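PDB 3TQK: phospho-2-dehydro-3-deoxyheptonate aldolase from Francisella tularensis, which catalyses the condensation of phosphoenolpyruvate with D-erythrose 4-phosphate to form DAHP, the first step of chorismate biosynthesis. Local coordinates for the interface of chains A and B. Residues are numbered along the deposited sequence; one frame, centred on the assembly and turned at random. Chains: chain A/B, Phospho-2-dehydro-3-deoxyheptonate aldolase.

The interface of chains A and B. Residues chain A 144-145, 208-209, 213-215; chain B 13, 145, 209, 213, 215.
A:Thr215 and B:Thr209 meet methyl to methyl across the interface, beside the two-fold axis, with CG2 of A:Thr215 3.5 Å from CG2 of B:Thr209. The twofold repeats this between A:Thr209 and B:Thr215. In both threonines CG2 stands anti to the carbonyl carbon, which turns the methyl towards the partner and leaves OG1 between the backbone N and the carbonyl carbon (chi1 64° for A:Thr209, 54° for A:Thr215). The two side chains of each pair pass at a slant.

Isoleucine flanks each methyl pair. CG1 of A:Ile145 runs alongside B:Thr215 in the opposite direction, 4.1 Å from its CG2. B:Ile145 does the same to A:Thr215, and its extended arm (chi2 171°) carries the tip CD1 to the backbone of A:Ser208, 3.6 Å from the carbonyl O. From the outer side B:Leu13 lays CD2 against A:Thr215, 3.8 Å from CB.

The hydroxyl of A:Thr209 turns back into its own chain. Its OG1 donates to the carbonyl O of A:Val144 at 2.7 Å, which fixes the rotation of the side chain and keeps its methyl facing B:Thr215.

Around this core the backbones join. N of A:Thr215 donates to the carbonyl O of B:Gly213 at 2.9 Å, and B:Thr215 returns the bond to A:Gly213. OG1 of each Thr215 adds a weak bond to the same glycine oxygen of the partner.

At the rim, the carbonyl O of A:Thr215 accepts from OG of A:Ser214 and also contacts a water. That water links it to N of B:Leu13, near the N-terminus of chain B.

The patch is built on the end of strand 205-209 and the start of strand 215-220 of each subunit, and the turn between them, with Gly213, meets its twin near the two-fold. It forms part of a symmetric interface, consistent with a dimer of this class-I DAHP synthase.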
loop_
_atom_site.group_PDB
_atom_site.type_symbol
_atom_site.label_atom_id
_atom_site.label_comp_id
_atom_site.label_asym_id
_atom_site.label_seq_id
_atom_site.Cartn_x
_atom_site.Cartn_y
_atom_site.Cartn_z
ATOM N N VAL A 144 4.936 -7.451 4.768
ATOM C CA VAL A 144 4.835 -8.188 6.040
ATOM C C VAL A 144 5.727 -9.427 6.109
ATOM O O VAL A 144 5.644 -10.201 7.070
ATOM C CB VAL A 144 3.361 -8.593 6.361
ATOM C CG1 VAL A 144 2.469 -7.353 6.450
ATOM C CG2 VAL A 144 2.805 -9.600 5.349
ATOM N N ILE A 145 6.588 -9.613 5.109
ATOM C CA ILE A 145 7.411 -10.819 5.014
ATOM C C ILE A 145 8.896 -10.491 5.234
ATOM O O ILE A 145 9.539 -11.094 6.092
ATOM C CB ILE A 145 7.162 -11.552 3.662
ATOM C CG1 ILE A 145 5.726 -12.100 3.635
ATOM C CG2 ILE A 145 8.137 -12.686 3.462
ATOM C CD1 ILE A 145 5.259 -12.673 2.270
ATOM N N SER A 208 0.255 -11.059 9.579
ATOM C CA SER A 208 1.667 -10.915 9.249
ATOM C C SER A 208 2.275 -12.297 9.214
ATOM O O SER A 208 1.550 -13.283 9.093
ATOM C CB SER A 208 2.388 -10.037 10.272
ATOM O OG SER A 208 3.677 -9.639 9.795
ATOM N N THR A 209 3.600 -12.374 9.301
ATOM C CA THR A 209 4.297 -13.647 9.213
ATOM C C THR A 209 5.323 -13.788 10.338
ATOM O O THR A 209 5.845 -12.789 10.841
ATOM C CB THR A 209 4.979 -13.857 7.813
ATOM O OG1 THR A 209 5.998 -12.866 7.599
ATOM C CG2 THR A 209 3.938 -13.778 6.678
ATOM N N GLY A 213 8.333 -18.670 9.125
ATOM C CA GLY A 213 7.759 -18.625 7.769
ATOM C C GLY A 213 6.285 -18.973 7.694
ATOM O O GLY A 213 5.797 -19.346 6.649
ATOM N N SER A 214 5.583 -18.828 8.812
ATOM C CA SER A 214 4.160 -19.085 8.897
ATOM C C SER A 214 3.371 -17.790 8.922
ATOM O O SER A 214 3.903 -16.763 9.289
ATOM C CB SER A 214 3.855 -19.854 10.183
ATOM O OG SER A 214 2.450 -19.864 10.429
ATOM N N THR A 215 2.094 -17.859 8.551
ATOM C CA THR A 215 1.197 -16.730 8.715
ATOM C C THR A 215 0.685 -16.756 10.158
ATOM O O THR A 215 0.666 -17.813 10.780
ATOM C CB THR A 215 0.003 -16.767 7.724
ATOM O OG1 THR A 215 -0.683 -18.015 7.834
ATOM C CG2 THR A 215 0.463 -16.584 6.275
ATOM N N LEU B 13 -3.174 -18.430 13.468
ATOM C CA LEU B 13 -4.050 -18.263 12.311
ATOM C C LEU B 13 -4.226 -19.634 11.643
ATOM O O LEU B 13 -3.244 -20.326 11.397
ATOM C CB LEU B 13 -3.431 -17.285 11.321
ATOM C CG LEU B 13 -4.300 -16.904 10.121
ATOM C CD1 LEU B 13 -5.553 -16.163 10.556
ATOM C CD2 LEU B 13 -3.500 -16.060 9.121
ATOM N N ILE B 145 -2.348 -12.289 2.318
ATOM C CA ILE B 145 -2.722 -13.397 3.198
ATOM C C ILE B 145 -4.195 -13.784 2.998
ATOM O O ILE B 145 -4.496 -14.948 2.739
ATOM C CB ILE B 145 -2.398 -13.057 4.683
ATOM C CG1 ILE B 145 -0.873 -12.961 4.864
ATOM C CG2 ILE B 145 -2.950 -14.101 5.622
ATOM C CD1 ILE B 145 -0.400 -12.423 6.240
ATOM N N THR B 209 1.852 -15.783 0.247
ATOM C CA THR B 209 1.618 -16.902 1.146
ATOM C C THR B 209 0.835 -18.012 0.445
ATOM O O THR B 209 0.068 -17.748 -0.486
ATOM C CB THR B 209 0.891 -16.461 2.468
ATOM O OG1 THR B 209 -0.419 -15.949 2.172
ATOM C CG2 THR B 209 1.709 -15.385 3.211
ATOM N N GLY B 213 -0.477 -21.899 4.633
ATOM C CA GLY B 213 -0.111 -20.875 5.626
ATOM C C GLY B 213 1.376 -20.593 5.722
ATOM O O GLY B 213 1.839 -20.087 6.722
ATOM N N THR B 215 5.018 -18.869 3.903
ATOM C CA THR B 215 5.495 -17.834 3.006
ATOM C C THR B 215 6.148 -18.530 1.808
ATOM O O THR B 215 6.591 -19.667 1.929
ATOM C CB THR B 215 6.511 -16.877 3.685
ATOM O OG1 THR B 215 7.585 -17.628 4.252
ATOM C CG2 THR B 215 5.855 -16.045 4.789
HETATM O O HOH W 1 -0.185 -19.008 13.031
#